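Local coordinates for putative sugar binding protein (Bacteroides vulgatus ATCC 8482, PDB 3KEZ) that probably binds sugars at the cell outer membrane as a calcium-containing member of the SusD family, at residues 188-193 with 245-250; 259-264 with 330-335; 316-321 with 393-398. One frame throughout, in Å; residues are numbered along the deposited sequence.

Contact 1. Residues 188-193 with 245-250; sequences FNKGKV and NDASAS
Two surface loops meet here: segment 245-250, ahead of strand 255-259, and segment 188-193, between helices 166-183 and 195-209. Asp246 begins the contact: its OD1 takes a hydrogen bond and salt bridge from Lys190 NZ at 2.9 Å, the ammonium standing above the carboxylate plane and the two side chains crossing at about a right angle. Lys190 NZ also reaches a lone pair of Ala247 O, in the carbonyl plane, at 3.0 Å; a bend at chi2 (71°) in the otherwise extended lysine chain puts it there. Lys190 sits in a type II beta turn, Asn189 to Lys192, closed by Lys192 N to Asn189 O. The backbone at Ser248 then runs over one face of the Phe188 ring, with Ser248 C 3.6 Å from Phe188 CE2 and Ala249 N 3.5 Å from Phe188 CD2, both offset toward the rim. Ala249 CB ends the path against Phe188 CB at 4.0 Å. An alanine in place of this phenylalanine would remove the ring and would probably leave the 247-249 backbone without its apolar floor. Lys190 NZ forms a further salt bridge with Glu258; shared between two carboxylates and a carbonyl, its charge would probably keep both acids ionised.

Contact 2. Residues 259-264 with 330-335; sequences IVNLTT and ANIPLI. With CA (calcium ion), chain C.
The calcium site of the protein lies where the two-stranded antiparallel sheet of 255-259 and 332-336 runs out into loops, and this contact supplies two of its ligands. Ile259 and Ile332 form an antiparallel hydrogen-bonded pair: Ile259 N gives to Ile332 O and Ile332 N to Ile259 O, each at 3.0 Å and in the plane of the accepting carbonyl. Their side chains lie side by side on one face, CB to CB 3.7 Å, and Leu334 CD2 joins them against Ile259 CG1 and CD1, with Val45 of helix 43-50 packed on Ile332 and Leu334. Beyond the pair, side chains take over the bonding. Asn331, CG anti to its carbonyl carbon, brings OD1 to Asn261 N at 3.0 Å, the N-H coming from above the amide plane (158° at hydrogen); the same OD1 binds the calcium at 2.5 Å. Asn261 answers with its backbone O on the metal at 2.4 Å; the two oxygens, both ligands of the ion, sit side by side without a hydrogen bond between them. Its side chain, CG likewise anti to the carbonyl carbon, points elsewhere: ND2 makes a nearly straight bond to Ala330 O (3.0 Å, 173°) lying in the plane of its own amide, and a further one to Ser41 OG. Asn331 ND2 is held by Glu258 OE2, a second-shell bond that fixes the amide's rotation with OD1 toward the metal. A water 2.6 Å from the calcium, Gln322, both Glu325 oxygens and the Asp329 carbonyl complete seven-fold coordination by oxygen alone, the kind of shell characteristic of calcium sites in proteins, here joining a sheet end to the loop that precedes strand 332-336.

Contact 3. Residues 316-321 with 393-398; sequences VNKYQP and VAEGHR
The buried turn that follows strand 313-316 packs against the loop joining helix 381-392 to helix 398-403, in the SusD family part of the chain. At the last residue of its strand, Val316 CG1 lies 3.6 Å from Ala394 CB, while Val316 CG2 lies 4.1 Å from Val393 CG2; Met55 of strand 55-57 borders all three residues. Lys318 comes alongside with its chain extended beyond CG, and its NZ grips two oxygens of the other loop. Lys318 NZ meets Val393 O at 2.7 Å, in the carbonyl plane on a lone pair, and Glu395 OE2 at 2.7 Å on the anti lone pair, the two side chains crossing at about a right angle in a salt bridge. Inverse gamma turns are centred on Asn317 and Tyr319, and Lys318 and Tyr319, next to each other in this folded segment, both reach the other loop. Glu391 O, near the end of helix 381-392, takes a third bond from NZ, so this buried ammonium faces one carboxylate and two carbonyls, which would be expected to keep it protonated. Tyr319 ends tip-on at the backbone: its OH donates to Ala394 O at 2.6 Å, with the acceptor at the ring edge, in plane, and the hydroxyl in turn in the plane of the carbonyl. Consecutive carbonyls, of Val393 and Ala394, are thus each claimed by a different side chain. The remaining oxygen of the Glu395 carboxylate, OE1, forms a salt bridge with Arg336 at the end of strand 332-336, and Asp49 OD1 accepts a hydrogen bond from Ala394 N.

Contact 2 carries the calcium, and the other two adjoin it on different parts. Contact 1, its centre 11 Å away, touches it where Gly191 CA lies 3.6 Å from Val260 CG2; the side chain of Asp246 is about 6 Å from the ion, and Glu258 bonds both Lys190 and Asn331, tying the lysine bridge to the second shell. Contact 3, centred 12 Å from contact 2, meets it mainly through Tyr319: Ala330 CB is 3.4 Å from Tyr319 O, and Pro333 CD is 3.6 Å from Tyr319 CE1. The tyrosine side chain lies about 9 Å from the calcium. Contacts 1 and 3 do not touch, their nearest atoms about 6 Å apart. In sequence, contacts 2 and 3 interlock, their segments alternating.

Contact 1. Residues 188-193 with 245-250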
ATOM      1  N   PHE A 188      -1.027 -19.563   6.292  1.00 14.14           N
ATOM      2  CA  PHE A 188      -2.037 -18.876   5.474  1.00 14.16           C
ATOM      3  C   PHE A 188      -3.208 -18.420   6.355  1.00 13.94           C
ATOM      4  O   PHE A 188      -3.665 -19.143   7.238  1.00 14.65           O
ATOM      5  CB  PHE A 188      -2.530 -19.808   4.359  1.00 12.79           C
ATOM      6  CG  PHE A 188      -3.491 -19.164   3.427  1.00  8.45           C
ATOM      7  CD1 PHE A 188      -3.036 -18.448   2.351  1.00 15.79           C
ATOM      8  CD2 PHE A 188      -4.857 -19.268   3.642  1.00 19.63           C
ATOM      9  CE1 PHE A 188      -3.913 -17.864   1.476  1.00 11.85           C
ATOM     10  CE2 PHE A 188      -5.764 -18.666   2.788  1.00 19.02           C
ATOM     11  CZ  PHE A 188      -5.307 -17.963   1.704  1.00 17.21           C
ATOM     12  N   ASN A 189      -3.650 -17.194   6.162  1.00 14.41           N
ATOM     13  CA  ASN A 189      -4.684 -16.609   7.019  1.00 15.73           C
ATOM     14  C   ASN A 189      -5.464 -15.593   6.221  1.00 12.96           C
ATOM     15  O   ASN A 189      -5.105 -14.422   6.115  1.00 12.91           O
ATOM     16  CB  ASN A 189      -4.085 -15.996   8.275  1.00 13.62           C
ATOM     17  CG  ASN A 189      -5.091 -15.835   9.389  1.00 15.00           C
ATOM     18  OD1 ASN A 189      -6.284 -16.167   9.249  1.00 17.78           O
ATOM     19  ND2 ASN A 189      -4.623 -15.284  10.515  1.00 12.85           N
ATOM     20  N   LYS A 190      -6.552 -16.102   5.661  1.00 16.04           N
ATOM     21  CA  LYS A 190      -7.310 -15.448   4.603  1.00 17.15           C
ATOM     22  C   LYS A 190      -7.886 -14.149   5.090  1.00 13.72           C
ATOM     23  O   LYS A 190      -8.657 -14.132   6.060  1.00 13.27           O
ATOM     24  CB  LYS A 190      -8.480 -16.375   4.228  1.00 19.90           C
ATOM     25  CG  LYS A 190      -9.413 -15.862   3.186  1.00 21.76           C
ATOM     26  CD  LYS A 190      -8.766 -15.859   1.849  1.00 18.09           C
ATOM     27  CE  LYS A 190      -9.794 -15.556   0.770  1.00 14.29           C
ATOM     28  NZ  LYS A 190      -9.139 -15.661  -0.560  1.00 21.09           N
ATOM     29  N   GLY A 191      -7.545 -13.054   4.422  1.00 14.12           N
ATOM     30  CA  GLY A 191      -8.078 -11.753   4.835  1.00 13.17           C
ATOM     31  C   GLY A 191      -7.453 -11.206   6.109  1.00 13.86           C
ATOM     32  O   GLY A 191      -7.910 -10.180   6.619  1.00 12.18           O
ATOM     33  N   LYS A 192      -6.387 -11.849   6.604  1.00 12.06           N
ATOM     34  CA  LYS A 192      -5.694 -11.355   7.814  1.00 13.78           C
ATOM     35  C   LYS A 192      -4.188 -11.190   7.573  1.00 12.36           C
ATOM     36  O   LYS A 192      -3.631 -11.812   6.669  1.00 13.68           O
ATOM     37  CB  LYS A 192      -5.971 -12.291   8.996  1.00 11.47           C
ATOM     38  CG  LYS A 192      -7.478 -12.366   9.331  1.00 17.23           C
ATOM     39  CD  LYS A 192      -7.763 -13.161  10.596  1.00 26.90           C
ATOM     40  CE  LYS A 192      -9.266 -13.302  10.818  1.00 28.41           C
ATOM     41  NZ  LYS A 192      -9.966 -12.088  10.338  1.00 29.51           N
ATOM     42  N   VAL A 193      -3.533 -10.360   8.392  1.00 11.18           N
ATOM     43  CA  VAL A 193      -2.063 -10.207   8.317  1.00  7.61           C
ATOM     44  C   VAL A 193      -1.365 -11.385   8.920  1.00 10.49           C
ATOM     45  O   VAL A 193      -1.763 -11.862   9.997  1.00 14.93           O
ATOM     46  CB  VAL A 193      -1.606  -8.908   9.014  1.00 10.15           C
ATOM     47  CG1 VAL A 193      -0.100  -8.794   9.004  1.00  5.76           C
ATOM     48  CG2 VAL A 193      -2.253  -7.774   8.312  1.00 11.94           C
ATOM     49  N   ASN A 245      -8.985 -15.212  -8.616  1.00 16.97           N
ATOM     50  CA  ASN A 245      -8.989 -16.464  -7.832  1.00 16.76           C
ATOM     51  C   ASN A 245      -9.415 -16.179  -6.392  1.00 19.63           C
ATOM     52  O   ASN A 245      -9.283 -15.047  -5.917  1.00 20.29           O
ATOM     53  CB  ASN A 245      -7.589 -17.106  -7.760  1.00 16.67           C
ATOM     54  CG  ASN A 245      -7.072 -17.556  -9.113  1.00 22.28           C
ATOM     55  OD1 ASN A 245      -7.855 -17.762 -10.028  1.00 16.82           O
ATOM     56  ND2 ASN A 245      -5.743 -17.679  -9.249  1.00 17.49           N
ATOM     57  N   ASP A 246      -9.835 -17.218  -5.688  1.00 20.58           N
ATOM     58  CA  ASP A 246     -10.076 -17.110  -4.264  1.00 20.76           C
ATOM     59  C   ASP A 246      -9.037 -18.049  -3.643  1.00 20.33           C
ATOM     60  O   ASP A 246      -9.150 -19.274  -3.727  1.00 22.98           O
ATOM     61  CB  ASP A 246     -11.524 -17.496  -3.941  1.00 25.18           C
ATOM     62  CG  ASP A 246     -12.162 -16.615  -2.845  1.00 24.83           C
ATOM     63  OD1 ASP A 246     -11.495 -15.709  -2.249  1.00 17.22           O
ATOM     64  OD2 ASP A 246     -13.352 -16.864  -2.564  1.00 24.49           O
ATOM     65  N   ALA A 247      -7.969 -17.448  -3.126  1.00 17.60           N
ATOM     66  CA  ALA A 247      -6.824 -18.188  -2.616  1.00 17.86           C
ATOM     67  C   ALA A 247      -7.199 -18.943  -1.331  1.00 18.57           C
ATOM     68  O   ALA A 247      -8.072 -18.503  -0.589  1.00 21.70           O
ATOM     69  CB  ALA A 247      -5.622 -17.217  -2.378  1.00 14.41           C
ATOM     70  N   SER A 248      -6.557 -20.084  -1.105  1.00 15.51           N
ATOM     71  CA  SER A 248      -6.727 -20.857   0.118  1.00 16.63           C
ATOM     72  C   SER A 248      -5.383 -21.433   0.548  1.00 17.19           C
ATOM     73  O   SER A 248      -4.385 -21.322  -0.179  1.00 15.15           O
ATOM     74  CB  SER A 248      -7.698 -22.020  -0.164  1.00 18.32           C
ATOM     75  OG  SER A 248      -7.089 -22.969  -1.021  1.00 19.15           O
ATOM     76  N   ALA A 249      -5.366 -22.097   1.705  1.00 16.31           N
ATOM     77  CA  ALA A 249      -4.122 -22.637   2.261  1.00 16.74           C
ATOM     78  C   ALA A 249      -3.470 -23.594   1.286  1.00 17.92           C
ATOM     79  O   ALA A 249      -2.251 -23.566   1.126  1.00 18.97           O
ATOM     80  CB  ALA A 249      -4.374 -23.338   3.639  1.00 16.50           C
ATOM     81  N   SER A 250      -4.277 -24.431   0.620  1.00 18.86           N
ATOM     82  CA  SER A 250      -3.773 -25.353  -0.405  1.00 19.48           C
ATOM     83  C   SER A 250      -3.357 -24.678  -1.706  1.00 19.57           C
ATOM     84  O   SER A 250      -2.552 -25.218  -2.441  1.00 20.63           O
ATOM     85  CB  SER A 250      -4.811 -26.474  -0.723  1.00 23.06           C
ATOM     86  OG  SER A 250      -6.042 -25.928  -1.202  1.00 31.08           O
TER

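Contact 2. Residues 259-264 with 330-335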
ATOM      1  N   ILE A 259      -7.370  -7.790   1.417  1.00 11.37           N
ATOM      2  CA  ILE A 259      -8.626  -7.258   1.914  1.00 13.07           C
ATOM      3  C   ILE A 259      -9.728  -8.054   1.216  1.00 15.40           C
ATOM      4  O   ILE A 259      -9.796  -8.078  -0.036  1.00 13.42           O
ATOM      5  CB  ILE A 259      -8.826  -5.735   1.651  1.00 12.01           C
ATOM      6  CG1 ILE A 259      -7.684  -4.884   2.252  1.00 15.60           C
ATOM      7  CG2 ILE A 259     -10.202  -5.273   2.134  1.00 15.70           C
ATOM      8  CD1 ILE A 259      -7.495  -5.005   3.786  1.00 12.39           C
ATOM      9  N   VAL A 260     -10.562  -8.722   2.023  1.00 13.80           N
ATOM     10  CA  VAL A 260     -11.680  -9.535   1.538  1.00 13.23           C
ATOM     11  C   VAL A 260     -12.980  -8.723   1.558  1.00 13.59           C
ATOM     12  O   VAL A 260     -13.437  -8.284   2.620  1.00 12.12           O
ATOM     13  CB  VAL A 260     -11.854 -10.816   2.371  1.00 14.59           C
ATOM     14  CG1 VAL A 260     -13.070 -11.626   1.884  1.00 17.09           C
ATOM     15  CG2 VAL A 260     -10.569 -11.677   2.286  1.00 15.60           C
ATOM     16  N   ASN A 261     -13.523  -8.495   0.376  1.00 10.44           N
ATOM     17  CA  ASN A 261     -14.818  -7.840   0.177  1.00 13.58           C
ATOM     18  C   ASN A 261     -15.838  -8.871  -0.321  1.00 15.95           C
ATOM     19  O   ASN A 261     -15.528  -9.707  -1.181  1.00 16.40           O
ATOM     20  CB  ASN A 261     -14.649  -6.699  -0.850  1.00 11.98           C
ATOM     21  CG  ASN A 261     -13.822  -5.540  -0.298  1.00 15.83           C
ATOM     22  OD1 ASN A 261     -13.967  -5.183   0.870  1.00 14.19           O
ATOM     23  ND2 ASN A 261     -12.935  -4.958  -1.131  1.00  8.63           N
ATOM     24  N   LEU A 262     -17.058  -8.822   0.201  1.00 22.09           N
ATOM     25  CA  LEU A 262     -18.080  -9.850  -0.143  1.00 23.59           C
ATOM     26  C   LEU A 262     -19.382  -9.240  -0.641  1.00 25.56           C
ATOM     27  O   LEU A 262     -19.746  -8.150  -0.221  1.00 26.96           O
ATOM     28  CB  LEU A 262     -18.356 -10.737   1.071  1.00 22.74           C
ATOM     29  CG  LEU A 262     -17.148 -11.473   1.666  1.00 18.63           C
ATOM     30  CD1 LEU A 262     -17.536 -12.080   2.988  1.00 17.70           C
ATOM     31  CD2 LEU A 262     -16.597 -12.546   0.674  1.00 17.24           C
ATOM     32  N   THR A 263     -20.091  -9.948  -1.527  1.00 25.95           N
ATOM     33  CA  THR A 263     -21.425  -9.515  -1.972  1.00 25.55           C
ATOM     34  C   THR A 263     -22.292  -9.087  -0.780  1.00 25.43           C
ATOM     35  O   THR A 263     -23.031  -8.115  -0.867  1.00 24.16           O
ATOM     36  CB  THR A 263     -22.154 -10.618  -2.786  1.00 26.29           C
ATOM     37  OG1 THR A 263     -21.407 -10.907  -3.980  1.00 25.30           O
ATOM     38  CG2 THR A 263     -23.588 -10.190  -3.150  1.00 16.85           C
ATOM     39  N   THR A 264     -22.146  -9.793   0.339  1.00 26.19           N
ATOM     40  CA  THR A 264     -22.959  -9.572   1.534  1.00 27.80           C
ATOM     41  C   THR A 264     -22.256  -8.694   2.563  1.00 27.30           C
ATOM     42  O   THR A 264     -22.701  -8.547   3.691  1.00 26.68           O
ATOM     43  CB  THR A 264     -23.332 -10.935   2.171  1.00 29.14           C
ATOM     44  OG1 THR A 264     -22.135 -11.688   2.401  1.00 33.42           O
ATOM     45  CG2 THR A 264     -24.275 -11.710   1.234  1.00 30.90           C
ATOM     46  N   ALA A 330     -14.618  -6.809  -5.548  1.00 10.34           N
ATOM     47  CA  ALA A 330     -13.279  -7.326  -5.778  1.00  9.76           C
ATOM     48  C   ALA A 330     -12.450  -7.124  -4.531  1.00 10.43           C
ATOM     49  O   ALA A 330     -12.511  -6.052  -3.881  1.00  9.70           O
ATOM     50  CB  ALA A 330     -12.620  -6.639  -6.968  1.00  8.29           C
ATOM     51  N   ASN A 331     -11.679  -8.159  -4.203  1.00 12.02           N
ATOM     52  CA  ASN A 331     -10.703  -8.114  -3.126  1.00 10.44           C
ATOM     53  C   ASN A 331      -9.548  -7.219  -3.516  1.00 11.20           C
ATOM     54  O   ASN A 331      -9.321  -6.976  -4.700  1.00 11.20           O
ATOM     55  CB  ASN A 331     -10.184  -9.532  -2.804  1.00 10.90           C
ATOM     56  CG  ASN A 331     -11.277 -10.462  -2.200  1.00 14.64           C
ATOM     57  OD1 ASN A 331     -12.395 -10.021  -1.946  1.00 12.19           O
ATOM     58  ND2 ASN A 331     -10.931 -11.747  -1.959  1.00 11.50           N
ATOM     59  N   ILE A 332      -8.848  -6.725  -2.500  1.00 11.31           N
ATOM     60  CA  ILE A 332      -7.687  -5.871  -2.647  1.00  9.42           C
ATOM     61  C   ILE A 332      -6.406  -6.656  -2.339  1.00 10.19           C
ATOM     62  O   ILE A 332      -6.222  -7.125  -1.227  1.00 13.55           O
ATOM     63  CB  ILE A 332      -7.767  -4.658  -1.688  1.00  9.80           C
ATOM     64  CG1 ILE A 332      -9.190  -4.077  -1.692  1.00 13.47           C
ATOM     65  CG2 ILE A 332      -6.660  -3.644  -2.068  1.00 10.88           C
ATOM     66  CD1 ILE A 332      -9.660  -3.391  -3.018  1.00  8.59           C
ATOM     67  N   PRO A 333      -5.544  -6.865  -3.344  1.00 14.22           N
ATOM     68  CA  PRO A 333      -4.271  -7.565  -3.126  1.00 14.54           C
ATOM     69  C   PRO A 333      -3.224  -6.632  -2.517  1.00 15.62           C
ATOM     70  O   PRO A 333      -2.254  -6.270  -3.180  1.00 17.21           O
ATOM     71  CB  PRO A 333      -3.896  -8.014  -4.536  1.00 15.88           C
ATOM     72  CG  PRO A 333      -4.384  -6.908  -5.404  1.00 18.47           C
ATOM     73  CD  PRO A 333      -5.672  -6.403  -4.741  1.00 15.67           C
ATOM     74  N   LEU A 334      -3.410  -6.306  -1.240  1.00 15.32           N
ATOM     75  CA  LEU A 334      -2.742  -5.175  -0.620  1.00 14.62           C
ATOM     76  C   LEU A 334      -1.228  -5.352  -0.467  1.00 12.26           C
ATOM     77  O   LEU A 334      -0.481  -4.414  -0.660  1.00 12.97           O
ATOM     78  CB  LEU A 334      -3.393  -4.902   0.739  1.00 15.98           C
ATOM     79  CG  LEU A 334      -3.236  -3.502   1.296  1.00 23.37           C
ATOM     80  CD1 LEU A 334      -3.768  -2.481   0.286  1.00 19.12           C
ATOM     81  CD2 LEU A 334      -3.986  -3.467   2.598  1.00 15.87           C
ATOM     82  N   ILE A 335      -0.809  -6.560  -0.099  1.00  8.98           N
ATOM     83  CA  ILE A 335       0.608  -6.983  -0.025  1.00 10.80           C
ATOM     84  C   ILE A 335       0.822  -8.320  -0.791  1.00 11.55           C
ATOM     85  O   ILE A 335       0.161  -9.339  -0.527  1.00 11.98           O
ATOM     86  CB  ILE A 335       1.104  -7.183   1.450  1.00 13.87           C
ATOM     87  CG1 ILE A 335       0.886  -5.906   2.282  1.00 13.24           C
ATOM     88  CG2 ILE A 335       2.612  -7.645   1.480  1.00  9.83           C
ATOM     89  CD1 ILE A 335       1.174  -6.075   3.775  1.00  8.75           C
TER
HETATM   90 CA    CA C 501     -14.503 -10.416  -3.258  1.00 31.50          CA
HETATM   91  O   HOH W   1     -14.519 -12.836  -2.320  1.00 14.45           O

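Contact 3. Residues 316-321 with 393-398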
ATOM      1  N   VAL A 316      -6.736  -0.505 -15.284  1.00 10.97           N
ATOM      2  CA  VAL A 316      -5.954  -1.590 -14.719  1.00  9.48           C
ATOM      3  C   VAL A 316      -6.918  -2.591 -14.100  1.00  9.41           C
ATOM      4  O   VAL A 316      -7.537  -2.339 -13.081  1.00 10.58           O
ATOM      5  CB  VAL A 316      -4.942  -1.091 -13.696  1.00  8.37           C
ATOM      6  CG1 VAL A 316      -4.146  -2.261 -13.081  1.00 10.09           C
ATOM      7  CG2 VAL A 316      -4.003  -0.063 -14.370  1.00 11.48           C
ATOM      8  N   ASN A 317      -7.030  -3.746 -14.733  1.00 10.02           N
ATOM      9  CA  ASN A 317      -8.030  -4.752 -14.386  1.00 10.03           C
ATOM     10  C   ASN A 317      -7.487  -5.745 -13.358  1.00  9.43           C
ATOM     11  O   ASN A 317      -7.566  -6.977 -13.546  1.00 13.59           O
ATOM     12  CB  ASN A 317      -8.462  -5.496 -15.673  1.00 10.99           C
ATOM     13  CG  ASN A 317      -9.771  -6.241 -15.507  1.00 16.27           C
ATOM     14  OD1 ASN A 317     -10.665  -5.753 -14.831  1.00 14.97           O
ATOM     15  ND2 ASN A 317      -9.882  -7.435 -16.106  1.00 14.26           N
ATOM     16  N   LYS A 318      -6.961  -5.222 -12.258  1.00  9.00           N
ATOM     17  CA  LYS A 318      -6.432  -6.072 -11.174  1.00 10.91           C
ATOM     18  C   LYS A 318      -7.473  -6.423 -10.131  1.00  9.22           C
ATOM     19  O   LYS A 318      -7.306  -7.373  -9.374  1.00 11.73           O
ATOM     20  CB  LYS A 318      -5.248  -5.392 -10.479  1.00  7.05           C
ATOM     21  CG  LYS A 318      -4.040  -5.245 -11.382  1.00  8.04           C
ATOM     22  CD  LYS A 318      -2.865  -4.528 -10.703  1.00  8.58           C
ATOM     23  CE  LYS A 318      -1.559  -4.784 -11.440  1.00  6.14           C
ATOM     24  NZ  LYS A 318      -0.356  -4.130 -10.779  1.00  6.08           N
ATOM     25  N   TYR A 319      -8.508  -5.610 -10.059  1.00  7.62           N
ATOM     26  CA  TYR A 319      -9.581  -5.817  -9.104  1.00  9.64           C
ATOM     27  C   TYR A 319     -10.678  -6.635  -9.776  1.00 11.39           C
ATOM     28  O   TYR A 319     -11.702  -6.121 -10.215  1.00  9.64           O
ATOM     29  CB  TYR A 319     -10.051  -4.465  -8.611  1.00  6.50           C
ATOM     30  CG  TYR A 319      -8.887  -3.772  -7.939  1.00 10.07           C
ATOM     31  CD1 TYR A 319      -8.511  -4.099  -6.627  1.00 13.07           C
ATOM     32  CD2 TYR A 319      -8.095  -2.855  -8.633  1.00  8.61           C
ATOM     33  CE1 TYR A 319      -7.393  -3.515  -6.029  1.00 12.00           C
ATOM     34  CE2 TYR A 319      -6.961  -2.267  -8.035  1.00  5.22           C
ATOM     35  CZ  TYR A 319      -6.633  -2.582  -6.743  1.00 12.52           C
ATOM     36  OH  TYR A 319      -5.541  -1.957  -6.172  1.00 10.62           O
ATOM     37  N   GLN A 320     -10.409  -7.932  -9.865  1.00 13.69           N
ATOM     38  CA  GLN A 320     -11.275  -8.870 -10.580  1.00 16.18           C
ATOM     39  C   GLN A 320     -12.196  -9.487  -9.544  1.00 14.49           C
ATOM     40  O   GLN A 320     -11.749  -9.958  -8.513  1.00 14.14           O
ATOM     41  CB  GLN A 320     -10.439  -9.933 -11.328  1.00 15.72           C
ATOM     42  CG  GLN A 320      -9.533  -9.284 -12.410  1.00 20.11           C
ATOM     43  CD  GLN A 320      -8.625 -10.249 -13.129  1.00 24.67           C
ATOM     44  OE1 GLN A 320      -8.727 -11.450 -12.928  1.00 18.28           O
ATOM     45  NE2 GLN A 320      -7.722  -9.718 -13.993  1.00 13.89           N
ATOM     46  N   PRO A 321     -13.495  -9.427  -9.788  1.00 13.82           N
ATOM     47  CA  PRO A 321     -14.376 -10.036  -8.798  1.00 15.63           C
ATOM     48  C   PRO A 321     -14.160 -11.552  -8.727  1.00 12.82           C
ATOM     49  O   PRO A 321     -13.764 -12.179  -9.725  1.00 12.80           O
ATOM     50  CB  PRO A 321     -15.770  -9.721  -9.348  1.00 18.30           C
ATOM     51  CG  PRO A 321     -15.569  -9.632 -10.842  1.00 18.60           C
ATOM     52  CD  PRO A 321     -14.202  -9.034 -11.018  1.00 16.61           C
ATOM     53  N   VAL A 393       1.505  -1.048 -10.570  1.00 10.67           N
ATOM     54  CA  VAL A 393       0.517  -0.098 -11.067  1.00  6.86           C
ATOM     55  C   VAL A 393      -0.898  -0.417 -10.494  1.00  7.79           C
ATOM     56  O   VAL A 393      -1.347  -1.597 -10.468  1.00  6.74           O
ATOM     57  CB  VAL A 393       0.552  -0.004 -12.607  1.00  5.45           C
ATOM     58  CG1 VAL A 393       0.173  -1.332 -13.272  1.00  5.61           C
ATOM     59  CG2 VAL A 393      -0.297   1.163 -13.078  1.00  6.91           C
ATOM     60  N   ALA A 394      -1.525   0.640  -9.948  1.00 10.84           N
ATOM     61  CA  ALA A 394      -2.907   0.609  -9.349  1.00 11.62           C
ATOM     62  C   ALA A 394      -2.971  -0.053  -7.959  1.00 12.26           C
ATOM     63  O   ALA A 394      -4.067  -0.301  -7.433  1.00 10.48           O
ATOM     64  CB  ALA A 394      -3.950  -0.015 -10.323  1.00 12.09           C
ATOM     65  N   GLU A 395      -1.792  -0.300  -7.360  1.00 10.70           N
ATOM     66  CA  GLU A 395      -1.683  -0.878  -6.014  1.00  8.64           C
ATOM     67  C   GLU A 395      -1.097   0.130  -5.013  1.00  9.89           C
ATOM     68  O   GLU A 395      -0.831  -0.224  -3.880  1.00  9.40           O
ATOM     69  CB  GLU A 395      -0.869  -2.183  -6.005  1.00 10.79           C
ATOM     70  CG  GLU A 395      -1.466  -3.327  -6.854  1.00  8.80           C
ATOM     71  CD  GLU A 395      -0.523  -4.489  -7.041  1.00 10.19           C
ATOM     72  OE1 GLU A 395      -0.274  -5.241  -6.072  1.00 12.85           O
ATOM     73  OE2 GLU A 395      -0.073  -4.697  -8.178  1.00 12.09           O
ATOM     74  N   GLY A 396      -0.953   1.392  -5.419  1.00 10.84           N
ATOM     75  CA  GLY A 396      -0.735   2.479  -4.468  1.00 11.24           C
ATOM     76  C   GLY A 396       0.687   2.860  -4.114  1.00 10.87           C
ATOM     77  O   GLY A 396       0.910   3.520  -3.063  1.00  9.91           O
ATOM     78  N   HIS A 397       1.631   2.526  -4.996  1.00  8.58           N
ATOM     79  CA  HIS A 397       3.068   2.744  -4.745  1.00  8.51           C
ATOM     80  C   HIS A 397       3.764   3.916  -5.472  1.00 12.27           C
ATOM     81  O   HIS A 397       4.707   4.513  -4.927  1.00 12.71           O
ATOM     82  CB  HIS A 397       3.810   1.478  -5.113  1.00 10.43           C
ATOM     83  CG  HIS A 397       3.523   0.346  -4.187  1.00  8.80           C
ATOM     84  ND1 HIS A 397       4.401  -0.052  -3.198  1.00 10.50           N
ATOM     85  CD2 HIS A 397       2.429  -0.448  -4.067  1.00 12.10           C
ATOM     86  CE1 HIS A 397       3.867  -1.052  -2.520  1.00 16.51           C
ATOM     87  NE2 HIS A 397       2.680  -1.322  -3.038  1.00 10.51           N
ATOM     88  N   ARG A 398       3.375   4.200  -6.713  1.00 11.00           N
ATOM     89  CA  ARG A 398       4.288   4.947  -7.603  1.00 13.64           C
ATOM     90  C   ARG A 398       4.755   6.309  -7.063  1.00 11.59           C
ATOM     91  O   ARG A 398       5.949   6.562  -7.071  1.00  8.65           O
ATOM     92  CB  ARG A 398       3.690   5.120  -9.004  1.00 12.86           C
ATOM     93  CG  ARG A 398       4.537   5.900 -10.008  1.00 13.90           C
ATOM     94  CD  ARG A 398       5.859   5.265 -10.364  1.00 10.01           C
ATOM     95  NE  ARG A 398       6.603   6.120 -11.299  1.00  4.35           N
ATOM     96  CZ  ARG A 398       7.873   5.943 -11.646  1.00 10.88           C
ATOM     97  NH1 ARG A 398       8.608   4.927 -11.161  1.00  9.84           N
ATOM     98  NH2 ARG A 398       8.429   6.803 -12.470  1.00 13.79           N
TER